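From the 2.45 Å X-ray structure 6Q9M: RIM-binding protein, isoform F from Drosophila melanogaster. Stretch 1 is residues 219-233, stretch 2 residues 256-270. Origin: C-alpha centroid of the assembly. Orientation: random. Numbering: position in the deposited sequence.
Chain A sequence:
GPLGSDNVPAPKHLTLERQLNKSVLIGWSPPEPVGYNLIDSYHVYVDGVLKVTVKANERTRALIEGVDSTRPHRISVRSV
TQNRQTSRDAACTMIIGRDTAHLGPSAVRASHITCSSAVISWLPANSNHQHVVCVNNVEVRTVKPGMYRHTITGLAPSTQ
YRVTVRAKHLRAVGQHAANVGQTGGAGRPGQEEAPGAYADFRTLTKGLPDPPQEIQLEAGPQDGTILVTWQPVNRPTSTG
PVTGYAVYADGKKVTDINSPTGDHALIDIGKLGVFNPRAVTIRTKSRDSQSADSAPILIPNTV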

# COMPACT_ATOMS: atom_id res chain seq x y z
N ALA A 219 4.98 -12.20 -28.41
CA ALA A 219 5.55 -12.20 -29.75
C ALA A 219 6.00 -10.79 -30.15
O ALA A 219 5.29 -9.81 -29.93
CB ALA A 219 4.54 -12.72 -30.76
N GLY A 220 7.19 -10.71 -30.75
CA GLY A 220 7.72 -9.46 -31.22
C GLY A 220 6.97 -8.96 -32.44
O GLY A 220 5.96 -9.53 -32.86
N PRO A 221 7.45 -7.85 -33.01
CA PRO A 221 6.82 -7.33 -34.24
C PRO A 221 6.70 -8.35 -35.36
O PRO A 221 5.60 -8.58 -35.87
CB PRO A 221 7.73 -6.16 -34.64
CG PRO A 221 8.86 -6.13 -33.64
CD PRO A 221 8.44 -6.92 -32.45
N GLN A 222 7.80 -9.01 -35.73
CA GLN A 222 7.81 -9.91 -36.87
C GLN A 222 7.77 -11.36 -36.41
O GLN A 222 8.16 -11.71 -35.29
CB GLN A 222 9.06 -9.70 -37.73
CG GLN A 222 9.16 -8.34 -38.38
CD GLN A 222 7.90 -7.97 -39.14
OE1 GLN A 222 7.35 -8.78 -39.89
NE2 GLN A 222 7.43 -6.73 -38.95
N ASP A 223 7.29 -12.22 -37.31
CA ASP A 223 7.14 -13.63 -37.01
C ASP A 223 8.50 -14.25 -36.70
O ASP A 223 9.53 -13.85 -37.24
CB ASP A 223 6.47 -14.36 -38.17
CG ASP A 223 5.19 -13.66 -38.61
OD1 ASP A 223 4.63 -12.91 -37.79
OD2 ASP A 223 4.76 -13.86 -39.77
N GLY A 224 8.49 -15.23 -35.79
CA GLY A 224 9.71 -15.86 -35.35
C GLY A 224 10.53 -15.05 -34.38
O GLY A 224 11.71 -15.35 -34.18
N THR A 225 9.96 -14.00 -33.80
CA THR A 225 10.63 -13.21 -32.77
C THR A 225 9.70 -13.07 -31.57
O THR A 225 8.48 -12.99 -31.72
CB THR A 225 11.03 -11.83 -33.31
OG1 THR A 225 9.85 -11.07 -33.60
CG2 THR A 225 11.89 -11.96 -34.56
N ILE A 226 10.28 -13.05 -30.38
CA ILE A 226 9.51 -12.83 -29.16
C ILE A 226 10.16 -11.71 -28.38
O ILE A 226 11.38 -11.51 -28.44
CB ILE A 226 9.35 -14.11 -28.31
CG1 ILE A 226 10.64 -14.93 -28.30
CG2 ILE A 226 8.19 -14.96 -28.83
CD1 ILE A 226 11.71 -14.39 -27.38
N LEU A 227 9.34 -10.96 -27.64
CA LEU A 227 9.83 -9.87 -26.81
C LEU A 227 9.62 -10.20 -25.34
O LEU A 227 8.48 -10.21 -24.85
CB LEU A 227 9.14 -8.56 -27.19
CG LEU A 227 9.82 -7.37 -26.51
CD1 LEU A 227 10.92 -6.83 -27.38
CD2 LEU A 227 8.79 -6.30 -26.19
N VAL A 228 10.71 -10.46 -24.63
CA VAL A 228 10.69 -10.67 -23.19
C VAL A 228 11.05 -9.36 -22.53
O VAL A 228 11.96 -8.64 -22.98
CB VAL A 228 11.66 -11.80 -22.78
CG1 VAL A 228 13.01 -11.62 -23.45
CG2 VAL A 228 11.81 -11.85 -21.26
N THR A 229 10.31 -9.01 -21.48
CA THR A 229 10.50 -7.77 -20.73
C THR A 229 10.59 -8.10 -19.25
O THR A 229 10.17 -9.17 -18.80
CB THR A 229 9.34 -6.80 -20.96
OG1 THR A 229 8.16 -7.32 -20.33
CG2 THR A 229 9.08 -6.61 -22.45
N TRP A 230 11.16 -7.16 -18.50
CA TRP A 230 11.33 -7.32 -17.06
C TRP A 230 11.57 -5.96 -16.44
O TRP A 230 11.93 -4.99 -17.13
CB TRP A 230 12.48 -8.27 -16.73
CG TRP A 230 13.78 -7.77 -17.25
CD1 TRP A 230 14.68 -6.95 -16.62
CD2 TRP A 230 14.34 -8.05 -18.53
NE1 TRP A 230 15.76 -6.71 -17.43
CE2 TRP A 230 15.57 -7.37 -18.62
CE3 TRP A 230 13.92 -8.82 -19.62
CZ2 TRP A 230 16.36 -7.44 -19.75
CZ3 TRP A 230 14.71 -8.89 -20.72
CH2 TRP A 230 15.91 -8.21 -20.78
N GLN A 231 11.37 -5.88 -15.13
CA GLN A 231 11.62 -4.65 -14.38
C GLN A 231 13.09 -4.54 -14.01
O GLN A 231 13.63 -5.46 -13.38
CB GLN A 231 10.76 -4.60 -13.12
CG GLN A 231 11.01 -3.35 -12.26
CD GLN A 231 11.02 -3.65 -10.76
OE1 GLN A 231 10.22 -4.45 -10.27
NE2 GLN A 231 11.92 -2.99 -10.04
N PRO A 232 13.78 -3.47 -14.40
CA PRO A 232 15.18 -3.29 -13.99
C PRO A 232 15.28 -3.29 -12.47
O PRO A 232 14.33 -2.95 -11.76
CB PRO A 232 15.56 -1.93 -14.59
CG PRO A 232 14.55 -1.69 -15.68
CD PRO A 232 13.29 -2.35 -15.22
N VAL A 233 16.45 -3.66 -11.96
CA VAL A 233 16.60 -3.93 -10.53
C VAL A 233 16.49 -2.64 -9.72
O VAL A 233 15.82 -2.61 -8.68
CB VAL A 233 17.94 -4.63 -10.28
CG1 VAL A 233 17.95 -5.99 -10.94
CG2 VAL A 233 19.07 -3.78 -10.83
N ASP A 256 22.50 -11.64 -24.24
CA ASP A 256 23.07 -10.89 -23.13
C ASP A 256 22.81 -9.41 -23.34
O ASP A 256 23.04 -8.89 -24.44
CB ASP A 256 24.57 -11.15 -22.99
CG ASP A 256 24.88 -12.53 -22.45
OD1 ASP A 256 25.08 -12.66 -21.22
OD2 ASP A 256 24.91 -13.49 -23.25
N ILE A 257 22.33 -8.73 -22.30
CA ILE A 257 22.12 -7.29 -22.31
C ILE A 257 23.08 -6.67 -21.31
O ILE A 257 23.02 -6.97 -20.11
CB ILE A 257 20.68 -6.92 -21.97
CG1 ILE A 257 19.77 -7.47 -23.05
CG2 ILE A 257 20.51 -5.42 -21.85
CD1 ILE A 257 18.43 -7.66 -22.58
N ASN A 258 23.93 -5.77 -21.79
CA ASN A 258 24.99 -5.22 -20.96
C ASN A 258 24.74 -3.75 -20.62
O ASN A 258 25.69 -2.97 -20.54
CB ASN A 258 26.35 -5.42 -21.63
CG ASN A 258 26.73 -6.91 -21.77
OD1 ASN A 258 25.87 -7.77 -22.00
ND2 ASN A 258 28.02 -7.20 -21.62
N SER A 259 23.48 -3.37 -20.43
CA SER A 259 23.15 -2.11 -19.78
C SER A 259 22.35 -2.37 -18.51
O SER A 259 21.40 -3.16 -18.53
CB SER A 259 22.34 -1.18 -20.70
OG SER A 259 21.62 -0.23 -19.91
N PRO A 260 22.68 -1.70 -17.40
CA PRO A 260 21.93 -1.93 -16.16
C PRO A 260 20.48 -1.49 -16.23
O PRO A 260 19.67 -1.97 -15.43
CB PRO A 260 22.71 -1.11 -15.11
CG PRO A 260 23.97 -0.65 -15.79
CD PRO A 260 23.70 -0.64 -17.26
N THR A 261 20.13 -0.59 -17.14
CA THR A 261 18.77 -0.09 -17.26
C THR A 261 17.93 -0.86 -18.28
O THR A 261 16.73 -0.59 -18.39
CB THR A 261 18.78 1.40 -17.63
OG1 THR A 261 19.88 1.66 -18.52
CG2 THR A 261 18.93 2.26 -16.38
N GLY A 262 18.53 -1.78 -19.02
CA GLY A 262 17.78 -2.51 -20.02
C GLY A 262 16.61 -3.26 -19.40
O GLY A 262 16.72 -3.83 -18.32
N ASP A 263 15.47 -3.23 -20.10
CA ASP A 263 14.27 -3.87 -19.58
C ASP A 263 13.65 -4.84 -20.58
O ASP A 263 12.52 -5.29 -20.36
CB ASP A 263 13.24 -2.82 -19.14
CG ASP A 263 12.71 -1.98 -20.28
OD1 ASP A 263 13.21 -2.11 -21.42
OD2 ASP A 263 11.78 -1.18 -20.04
N HIS A 264 14.35 -5.18 -21.65
CA HIS A 264 13.76 -6.07 -22.64
C HIS A 264 14.84 -6.68 -23.52
O HIS A 264 15.95 -6.16 -23.63
CB HIS A 264 12.75 -5.34 -23.52
CG HIS A 264 13.38 -4.43 -24.52
ND1 HIS A 264 13.84 -3.18 -24.20
CD2 HIS A 264 13.62 -4.60 -25.85
CE1 HIS A 264 14.34 -2.60 -25.28
NE2 HIS A 264 14.22 -3.44 -26.29
N ALA A 265 14.46 -7.77 -24.16
CA ALA A 265 15.28 -8.42 -25.17
C ALA A 265 14.36 -8.96 -26.23
O ALA A 265 13.29 -9.50 -25.92
CB ALA A 265 16.12 -9.56 -24.55
N LEU A 266 14.75 -8.81 -27.50
CA LEU A 266 14.02 -9.36 -28.64
C LEU A 266 14.97 -10.23 -29.46
O LEU A 266 15.93 -9.73 -30.05
CB LEU A 266 13.45 -8.23 -29.50
CG LEU A 266 13.16 -8.54 -30.97
CD1 LEU A 266 11.98 -9.46 -31.03
CD2 LEU A 266 12.85 -7.25 -31.69
N ILE A 267 14.69 -11.53 -29.52
CA ILE A 267 15.56 -12.49 -30.18
C ILE A 267 14.85 -13.07 -31.39
O ILE A 267 13.61 -13.16 -31.42
CB ILE A 267 16.04 -13.63 -29.23
CG1 ILE A 267 14.88 -14.47 -28.65
CG2 ILE A 267 16.89 -13.06 -28.11
CD1 ILE A 267 14.27 -15.54 -29.57
N ASP A 268 15.62 -13.42 -32.41
CA ASP A 268 15.11 -14.18 -33.54
C ASP A 268 15.40 -15.64 -33.26
O ASP A 268 16.56 -16.04 -33.15
CB ASP A 268 15.74 -13.74 -34.86
CG ASP A 268 15.05 -14.36 -36.06
OD1 ASP A 268 15.29 -15.56 -36.33
OD2 ASP A 268 14.25 -13.66 -36.72
N ILE A 269 14.33 -16.45 -33.12
CA ILE A 269 14.49 -17.86 -32.80
C ILE A 269 15.41 -18.58 -33.78
O ILE A 269 16.13 -19.51 -33.39
CB ILE A 269 13.11 -18.56 -32.71
CG1 ILE A 269 12.34 -18.40 -34.03
CG2 ILE A 269 12.31 -18.01 -31.54
CD1 ILE A 269 12.23 -19.68 -34.85
N GLY A 270 15.39 -18.18 -35.05
CA GLY A 270 16.21 -18.88 -36.03
C GLY A 270 17.70 -18.67 -35.80
O GLY A 270 18.47 -19.63 -35.73

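What joins the two backbones? Strand 264-268 runs antiparallel to the strand that begins at T225, and hydrogen bonds tie them at alternate residues. V228 N donates to A265 O (3.0 Å) and A265 N returns to V228 O (2.9 Å). The equivalent pair between I226 and I267 is weak, at 3.5 Å for I226 N to I267 O and for I267 N to I226 O. Beyond it, I269 N reaches G224 O at 3.0 Å; at the other end W230 N reaches D263 O, also at 3.0 Å.

How do the side chains divide between the faces? T225, L227 and T229 share one with L266, H264 and D268; there L227 CD1 lies 3.6 Å from L266 CB. The other carries I226 CD1 against I267 CG1 at 3.4 Å, two branched chains packed together, and V228 CG1 against the small, buried A265, 3.9 Å from its CB.

What does the tryptophan add? The buried W230 covers the start of the second strand with its broad ring. D263 CA sits over its five-membered ring, 4.0 Å from the centroid, while I257 CD1 approaches the edge, 3.1 Å from W230 CH2.

How does the turn leading into T225 serve the contact? G224, in this turn, presents the O that accepts I269 N; it has positive phi, which favours glycine. T225 OG1 reinforces the turn with a very short 2.5 Å hydrogen bond to Q222 O, where the backbone bond from T225 N, at 3.3 Å, is weak.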